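Alpha-Amylase (Thermotoga maritima, PDB 2B5D) belongs to glycoside hydrolase family 57 and is a carbohydrate-active enzyme whose core is built from mainly parallel strands flanked by helices. Local coordinates at residues E317-E328 / R366-L377. Numbering follows the deposited sequence.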
ATOM      1  N   GLU A 317      34.436 -26.583 -14.893  1.00 62.22           N
ATOM      2  CA  GLU A 317      35.513 -27.066 -15.760  1.00 62.35           C
ATOM      3  C   GLU A 317      35.054 -27.145 -17.229  1.00 60.93           C
ATOM      4  O   GLU A 317      35.747 -26.701 -18.123  1.00 60.91           O
ATOM      5  CB  GLU A 317      36.049 -28.407 -15.250  1.00 62.76           C
ATOM      6  CG  GLU A 317      37.512 -28.621 -15.585  1.00 67.11           C
ATOM      7  CD  GLU A 317      38.440 -27.713 -14.788  1.00 71.23           C
ATOM      8  OE1 GLU A 317      38.265 -27.610 -13.555  1.00 74.10           O
ATOM      9  OE2 GLU A 317      39.348 -27.098 -15.392  1.00 74.17           O
ATOM     10  N   GLU A 318      33.860 -27.665 -17.452  1.00 59.93           N
ATOM     11  CA  GLU A 318      33.253 -27.697 -18.772  1.00 59.48           C
ATOM     12  C   GLU A 318      32.933 -26.333 -19.355  1.00 58.66           C
ATOM     13  O   GLU A 318      33.162 -26.087 -20.538  1.00 58.03           O
ATOM     14  CB  GLU A 318      31.925 -28.421 -18.718  1.00 59.24           C
ATOM     15  CG  GLU A 318      32.016 -29.909 -18.490  1.00 62.96           C
ATOM     16  CD  GLU A 318      30.636 -30.514 -18.345  1.00 66.37           C
ATOM     17  OE1 GLU A 318      30.529 -31.594 -17.710  1.00 66.64           O
ATOM     18  OE2 GLU A 318      29.665 -29.893 -18.873  1.00 67.30           O
ATOM     19  N   HIS A 319      32.314 -25.487 -18.535  1.00 57.82           N
ATOM     20  CA  HIS A 319      31.891 -24.165 -18.961  1.00 56.95           C
ATOM     21  C   HIS A 319      33.099 -23.297 -19.288  1.00 55.64           C
ATOM     22  O   HIS A 319      33.106 -22.604 -20.295  1.00 54.91           O
ATOM     23  CB  HIS A 319      30.992 -23.503 -17.895  1.00 56.72           C
ATOM     24  CG  HIS A 319      29.693 -24.215 -17.686  1.00 56.84           C
ATOM     25  ND1 HIS A 319      29.125 -25.022 -18.650  1.00 59.48           N
ATOM     26  CD2 HIS A 319      28.856 -24.256 -16.626  1.00 55.58           C
ATOM     27  CE1 HIS A 319      27.979 -25.505 -18.201  1.00 57.92           C
ATOM     28  NE2 HIS A 319      27.802 -25.067 -16.969  1.00 55.78           N
ATOM     29  N   ALA A 320      34.121 -23.360 -18.439  1.00 55.29           N
ATOM     30  CA  ALA A 320      35.318 -22.572 -18.637  1.00 55.48           C
ATOM     31  C   ALA A 320      36.052 -22.966 -19.943  1.00 56.25           C
ATOM     32  O   ALA A 320      36.685 -22.129 -20.589  1.00 56.95           O
ATOM     33  CB  ALA A 320      36.221 -22.680 -17.428  1.00 55.06           C
ATOM     34  N   ARG A 321      35.940 -24.230 -20.352  1.00 56.45           N
ATOM     35  CA  ARG A 321      36.539 -24.668 -21.606  1.00 56.53           C
ATOM     36  C   ARG A 321      35.623 -24.342 -22.764  1.00 55.01           C
ATOM     37  O   ARG A 321      36.081 -24.098 -23.869  1.00 55.15           O
ATOM     38  CB  ARG A 321      36.858 -26.165 -21.573  1.00 56.79           C
ATOM     39  CG  ARG A 321      38.035 -26.538 -20.676  1.00 59.83           C
ATOM     40  CD  ARG A 321      38.174 -28.066 -20.575  1.00 60.24           C
ATOM     41  NE  ARG A 321      39.546 -28.452 -20.255  1.00 68.65           N
ATOM     42  CZ  ARG A 321      40.052 -28.542 -19.018  1.00 71.82           C
ATOM     43  NH1 ARG A 321      39.304 -28.276 -17.947  1.00 72.40           N
ATOM     44  NH2 ARG A 321      41.323 -28.909 -18.855  1.00 73.43           N
ATOM     45  N   ASP A 322      34.322 -24.347 -22.533  1.00 53.52           N
ATOM     46  CA  ASP A 322      33.421 -23.854 -23.555  1.00 53.06           C
ATOM     47  C   ASP A 322      33.762 -22.384 -23.893  1.00 53.01           C
ATOM     48  O   ASP A 322      33.940 -22.014 -25.052  1.00 53.15           O
ATOM     49  CB  ASP A 322      31.976 -23.941 -23.097  1.00 51.83           C
ATOM     50  CG  ASP A 322      31.023 -23.833 -24.229  1.00 54.06           C
ATOM     51  OD1 ASP A 322      31.032 -24.746 -25.059  1.00 58.30           O
ATOM     52  OD2 ASP A 322      30.241 -22.871 -24.321  1.00 55.94           O
ATOM     53  N   PHE A 323      33.830 -21.552 -22.866  1.00 53.02           N
ATOM     54  CA  PHE A 323      34.054 -20.158 -23.086  1.00 53.47           C
ATOM     55  C   PHE A 323      35.424 -19.889 -23.736  1.00 53.35           C
ATOM     56  O   PHE A 323      35.481 -19.162 -24.744  1.00 52.00           O
ATOM     57  CB  PHE A 323      33.835 -19.330 -21.811  1.00 53.05           C
ATOM     58  CG  PHE A 323      33.489 -17.895 -22.101  1.00 52.06           C
ATOM     59  CD1 PHE A 323      32.396 -17.598 -22.902  1.00 48.85           C
ATOM     60  CD2 PHE A 323      34.269 -16.857 -21.592  1.00 50.10           C
ATOM     61  CE1 PHE A 323      32.103 -16.303 -23.202  1.00 50.20           C
ATOM     62  CE2 PHE A 323      33.973 -15.549 -21.874  1.00 48.11           C
ATOM     63  CZ  PHE A 323      32.884 -15.260 -22.671  1.00 49.34           C
ATOM     64  N   LEU A 324      36.478 -20.508 -23.181  1.00 53.54           N
ATOM     65  CA  LEU A 324      37.804 -20.544 -23.808  1.00 54.44           C
ATOM     66  C   LEU A 324      37.778 -20.874 -25.298  1.00 55.41           C
ATOM     67  O   LEU A 324      38.296 -20.090 -26.122  1.00 57.01           O
ATOM     68  CB  LEU A 324      38.710 -21.543 -23.110  1.00 54.45           C
ATOM     69  CG  LEU A 324      40.099 -21.760 -23.733  1.00 55.04           C
ATOM     70  CD1 LEU A 324      41.128 -20.718 -23.290  1.00 56.47           C
ATOM     71  CD2 LEU A 324      40.599 -23.177 -23.412  1.00 53.12           C
ATOM     72  N   HIS A 325      37.162 -22.001 -25.664  1.00 54.70           N
ATOM     73  CA  HIS A 325      37.100 -22.392 -27.057  1.00 54.30           C
ATOM     74  C   HIS A 325      36.336 -21.379 -27.874  1.00 52.71           C
ATOM     75  O   HIS A 325      36.741 -21.052 -28.970  1.00 52.86           O
ATOM     76  CB  HIS A 325      36.625 -23.870 -27.255  1.00 54.97           C
ATOM     77  CG  HIS A 325      37.476 -24.859 -26.502  1.00 58.93           C
ATOM     78  ND1 HIS A 325      36.988 -26.048 -25.994  1.00 61.80           N
ATOM     79  CD2 HIS A 325      38.773 -24.787 -26.100  1.00 60.27           C
ATOM     80  CE1 HIS A 325      37.946 -26.669 -25.326  1.00 60.95           C
ATOM     81  NE2 HIS A 325      39.038 -25.923 -25.372  1.00 61.09           N
ATOM     82  N   LYS A 326      35.241 -20.857 -27.358  1.00 51.88           N
ATOM     83  CA  LYS A 326      34.566 -19.731 -28.060  1.00 50.69           C
ATOM     84  C   LYS A 326      35.439 -18.459 -28.276  1.00 49.46           C
ATOM     85  O   LYS A 326      35.350 -17.825 -29.313  1.00 47.47           O
ATOM     86  CB  LYS A 326      33.276 -19.371 -27.355  1.00 49.85           C
ATOM     87  CG  LYS A 326      32.274 -20.451 -27.526  1.00 51.13           C
ATOM     88  CD  LYS A 326      31.070 -20.290 -26.643  1.00 49.92           C
ATOM     89  CE  LYS A 326      29.875 -20.730 -27.431  1.00 51.44           C
ATOM     90  NZ  LYS A 326      29.691 -22.193 -27.258  1.00 53.72           N
ATOM     91  N   LYS A 327      36.310 -18.128 -27.327  1.00 49.63           N
ATOM     92  CA  LYS A 327      37.112 -16.884 -27.450  1.00 50.37           C
ATOM     93  C   LYS A 327      38.312 -17.084 -28.384  1.00 51.75           C
ATOM     94  O   LYS A 327      38.777 -16.133 -29.053  1.00 52.49           O
ATOM     95  CB  LYS A 327      37.599 -16.384 -26.075  1.00 49.51           C
ATOM     96  CG  LYS A 327      36.496 -16.006 -25.044  1.00 48.65           C
ATOM     97  CD  LYS A 327      35.568 -14.919 -25.550  1.00 46.73           C
ATOM     98  CE  LYS A 327      34.396 -15.508 -26.305  1.00 46.32           C
ATOM     99  NZ  LYS A 327      33.432 -14.541 -26.892  1.00 44.09           N
ATOM    100  N   GLU A 328      38.834 -18.318 -28.394  1.00 51.78           N
ATOM    101  CA  GLU A 328      39.923 -18.709 -29.292  1.00 51.72           C
ATOM    102  C   GLU A 328      39.400 -18.754 -30.701  1.00 50.99           C
ATOM    103  O   GLU A 328      39.957 -18.194 -31.631  1.00 50.85           O
ATOM    104  CB  GLU A 328      40.425 -20.077 -28.898  1.00 52.19           C
ATOM    105  CG  GLU A 328      41.207 -20.045 -27.589  1.00 53.53           C
ATOM    106  CD  GLU A 328      41.814 -21.375 -27.240  1.00 55.44           C
ATOM    107  OE1 GLU A 328      42.891 -21.386 -26.586  1.00 58.01           O
ATOM    108  OE2 GLU A 328      41.225 -22.407 -27.627  1.00 54.29           O
ATOM    109  N   ARG A 366      39.366 -20.514 -13.314  1.00 57.09           N
ATOM    110  CA  ARG A 366      39.675 -21.547 -14.261  1.00 57.50           C
ATOM    111  C   ARG A 366      39.832 -20.972 -15.646  1.00 56.60           C
ATOM    112  O   ARG A 366      40.685 -21.431 -16.394  1.00 56.80           O
ATOM    113  CB  ARG A 366      38.649 -22.698 -14.210  1.00 57.36           C
ATOM    114  CG  ARG A 366      38.874 -23.599 -12.982  1.00 61.02           C
ATOM    115  CD  ARG A 366      40.345 -24.155 -12.871  1.00 61.07           C
ATOM    116  NE  ARG A 366      40.620 -25.080 -13.978  1.00 61.95           N
ATOM    117  CZ  ARG A 366      41.704 -25.057 -14.744  1.00 62.00           C
ATOM    118  NH1 ARG A 366      41.826 -25.939 -15.727  1.00 61.14           N
ATOM    119  NH2 ARG A 366      42.675 -24.170 -14.521  1.00 62.73           N
ATOM    120  N   PHE A 367      39.017 -19.969 -15.977  1.00 56.00           N
ATOM    121  CA  PHE A 367      39.100 -19.328 -17.284  1.00 55.45           C
ATOM    122  C   PHE A 367      40.407 -18.579 -17.416  1.00 56.03           C
ATOM    123  O   PHE A 367      41.013 -18.614 -18.466  1.00 56.74           O
ATOM    124  CB  PHE A 367      37.914 -18.410 -17.538  1.00 54.59           C
ATOM    125  CG  PHE A 367      37.958 -17.712 -18.859  1.00 52.82           C
ATOM    126  CD1 PHE A 367      37.633 -18.390 -20.022  1.00 50.25           C
ATOM    127  CD2 PHE A 367      38.286 -16.349 -18.936  1.00 49.03           C
ATOM    128  CE1 PHE A 367      37.654 -17.735 -21.281  1.00 50.58           C
ATOM    129  CE2 PHE A 367      38.307 -15.680 -20.173  1.00 48.85           C
ATOM    130  CZ  PHE A 367      37.999 -16.375 -21.359  1.00 51.53           C
ATOM    131  N   PHE A 368      40.856 -17.923 -16.351  1.00 56.76           N
ATOM    132  CA  PHE A 368      42.137 -17.230 -16.400  1.00 57.83           C
ATOM    133  C   PHE A 368      43.272 -18.212 -16.632  1.00 58.42           C
ATOM    134  O   PHE A 368      44.116 -17.982 -17.504  1.00 59.17           O
ATOM    135  CB  PHE A 368      42.399 -16.399 -15.142  1.00 57.53           C
ATOM    136  CG  PHE A 368      41.579 -15.138 -15.056  1.00 58.86           C
ATOM    137  CD1 PHE A 368      40.842 -14.679 -16.154  1.00 58.21           C
ATOM    138  CD2 PHE A 368      41.575 -14.383 -13.887  1.00 59.98           C
ATOM    139  CE1 PHE A 368      40.112 -13.515 -16.077  1.00 60.63           C
ATOM    140  CE2 PHE A 368      40.850 -13.200 -13.804  1.00 60.70           C
ATOM    141  CZ  PHE A 368      40.121 -12.765 -14.898  1.00 60.42           C
ATOM    142  N   GLU A 369      43.274 -19.308 -15.880  1.00 58.68           N
ATOM    143  CA  GLU A 369      44.345 -20.301 -15.979  1.00 59.78           C
ATOM    144  C   GLU A 369      44.399 -20.926 -17.367  1.00 59.38           C
ATOM    145  O   GLU A 369      45.476 -21.163 -17.908  1.00 60.12           O
ATOM    146  CB  GLU A 369      44.233 -21.367 -14.875  1.00 59.47           C
ATOM    147  CG  GLU A 369      44.473 -20.806 -13.479  1.00 59.50           C
ATOM    148  CD  GLU A 369      44.203 -21.793 -12.340  1.00 61.48           C
ATOM    149  OE1 GLU A 369      43.375 -22.745 -12.488  1.00 62.61           O
ATOM    150  OE2 GLU A 369      44.846 -21.608 -11.275  1.00 65.67           O
ATOM    151  N   LEU A 370      43.227 -21.164 -17.944  1.00 59.51           N
ATOM    152  CA  LEU A 370      43.104 -21.679 -19.299  1.00 58.92           C
ATOM    153  C   LEU A 370      43.601 -20.685 -20.330  1.00 59.38           C
ATOM    154  O   LEU A 370      44.327 -21.072 -21.253  1.00 59.73           O
ATOM    155  CB  LEU A 370      41.659 -22.042 -19.577  1.00 58.74           C
ATOM    156  CG  LEU A 370      41.181 -23.501 -19.503  1.00 59.99           C
ATOM    157  CD1 LEU A 370      42.147 -24.469 -18.808  1.00 61.27           C
ATOM    158  CD2 LEU A 370      39.823 -23.516 -18.864  1.00 57.84           C
ATOM    159  N   VAL A 371      43.214 -19.404 -20.189  1.00 59.46           N
ATOM    160  CA  VAL A 371      43.698 -18.361 -21.106  1.00 58.89           C
ATOM    161  C   VAL A 371      45.199 -18.228 -20.985  1.00 58.53           C
ATOM    162  O   VAL A 371      45.885 -18.102 -21.989  1.00 59.03           O
ATOM    163  CB  VAL A 371      42.987 -16.987 -20.927  1.00 58.95           C
ATOM    164  CG1 VAL A 371      43.766 -15.885 -21.610  1.00 58.55           C
ATOM    165  CG2 VAL A 371      41.585 -17.024 -21.517  1.00 57.77           C
ATOM    166  N   ASN A 372      45.703 -18.288 -19.764  1.00 58.98           N
ATOM    167  CA  ASN A 372      47.128 -18.287 -19.530  1.00 60.46           C
ATOM    168  C   ASN A 372      47.872 -19.397 -20.334  1.00 61.56           C
ATOM    169  O   ASN A 372      48.909 -19.132 -20.928  1.00 62.14           O
ATOM    170  CB  ASN A 372      47.424 -18.424 -18.034  1.00 60.14           C
ATOM    171  CG  ASN A 372      47.296 -17.106 -17.259  1.00 61.50           C
ATOM    172  OD1 ASN A 372      47.122 -17.124 -16.023  1.00 61.73           O
ATOM    173  ND2 ASN A 372      47.386 -15.972 -17.953  1.00 57.63           N
ATOM    174  N   GLU A 373      47.337 -20.619 -20.353  1.00 62.18           N
ATOM    175  CA  GLU A 373      47.919 -21.701 -21.140  1.00 63.05           C
ATOM    176  C   GLU A 373      47.697 -21.576 -22.624  1.00 63.10           C
ATOM    177  O   GLU A 373      48.566 -21.974 -23.398  1.00 63.58           O
ATOM    178  CB  GLU A 373      47.449 -23.086 -20.667  1.00 63.79           C
ATOM    179  CG  GLU A 373      48.005 -23.483 -19.286  1.00 66.60           C
ATOM    180  CD  GLU A 373      49.394 -22.878 -19.016  1.00 71.00           C
ATOM    181  OE1 GLU A 373      50.370 -23.239 -19.731  1.00 70.59           O
ATOM    182  OE2 GLU A 373      49.500 -22.026 -18.092  1.00 72.07           O
ATOM    183  N   SER A 374      46.550 -21.031 -23.030  1.00 63.03           N
ATOM    184  CA  SER A 374      46.231 -20.851 -24.462  1.00 62.50           C
ATOM    185  C   SER A 374      47.343 -20.202 -25.284  1.00 63.36           C
ATOM    186  O   SER A 374      47.978 -19.244 -24.856  1.00 62.84           O
ATOM    187  CB  SER A 374      44.956 -20.037 -24.656  1.00 62.38           C
ATOM    188  OG  SER A 374      44.719 -19.786 -26.033  1.00 58.84           O
ATOM    189  N   LYS A 375      47.548 -20.751 -26.479  1.00 64.32           N
ATOM    190  CA  LYS A 375      48.480 -20.211 -27.448  1.00 64.81           C
ATOM    191  C   LYS A 375      47.778 -19.212 -28.389  1.00 63.92           C
ATOM    192  O   LYS A 375      48.423 -18.564 -29.211  1.00 64.51           O
ATOM    193  CB  LYS A 375      49.162 -21.362 -28.235  1.00 65.94           C
ATOM    194  CG  LYS A 375      50.197 -22.171 -27.411  1.00 68.09           C
ATOM    195  CD  LYS A 375      51.223 -21.257 -26.684  1.00 72.29           C
ATOM    196  CE  LYS A 375      52.167 -22.038 -25.733  1.00 72.67           C
ATOM    197  NZ  LYS A 375      53.244 -22.797 -26.460  1.00 75.16           N
ATOM    198  N   ASP A 376      46.464 -19.090 -28.269  1.00 62.49           N
ATOM    199  CA  ASP A 376      45.689 -18.201 -29.138  1.00 61.14           C
ATOM    200  C   ASP A 376      45.318 -16.844 -28.439  1.00 59.61           C
ATOM    201  O   ASP A 376      44.728 -15.957 -29.066  1.00 59.68           O
ATOM    202  CB  ASP A 376      44.398 -18.925 -29.608  1.00 61.11           C
ATOM    203  CG  ASP A 376      44.642 -19.998 -30.731  1.00 64.02           C
ATOM    204  OD1 ASP A 376      45.372 -19.726 -31.740  1.00 62.99           O
ATOM    205  OD2 ASP A 376      44.041 -21.111 -30.634  1.00 65.58           O
ATOM    206  N   LEU A 377      45.648 -16.706 -27.152  1.00 57.19           N
ATOM    207  CA  LEU A 377      44.963 -15.754 -26.263  1.00 55.42           C
ATOM    208  C   LEU A 377      45.832 -15.312 -25.123  1.00 54.65           C
ATOM    209  O   LEU A 377      46.613 -16.079 -24.568  1.00 54.31           O
ATOM    210  CB  LEU A 377      43.672 -16.328 -25.645  1.00 54.24           C
ATOM    211  CG  LEU A 377      42.404 -16.637 -26.423  1.00 52.77           C
ATOM    212  CD1 LEU A 377      41.368 -17.088 -25.439  1.00 53.02           C
ATOM    213  CD2 LEU A 377      41.875 -15.463 -27.232  1.00 51.77           C
TER
HETATM  214  O   HOH W   1      45.028 -22.671 -28.657  1.00 58.51           O
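A single carboxylate oxygen, Glu317 OE2, takes both nitrogens of a side-on guanidinium grip: Arg366 NE and NH1 each lie 2.8 Å from it, with the oxygen in the guanidinium plane. NE-H points at the syn lone pair of OE2, whereas NH1 approaches nearly along the C-O axis. Two successive bends fold Arg366 back toward this acid, and its NH2 reaches Glu369, extending the salt-bridge network. One residue on, Phe367 is a knob among Ala320, Phe323, Leu324 and Lys327. Its ring, swung anti to its own backbone N (chi1 179°), presents its edge to Ala320 O and Leu324 N, and CE1 comes within 3.5 Å of Phe323 CD2, the two planes 48° apart. The Leu324 and Leu370 side chains cross at about a right angle. At the far end Ser374 OG donates to Glu328 OE1 at a doubtfully short 2.5 Å and accepts from Asp376 N, making an ST turn. A water links Glu328 weakly to Asp376 OD2, which also pairs with Arg332; both probably ease the proximity of the two acids. The axes of 317-328 and 366-373 cross at -44°; Phe367 and Val371 rest on Ile5 of strand 3-11, in the outer helical layer of the incomplete (beta/alpha)7 barrel of family GH57.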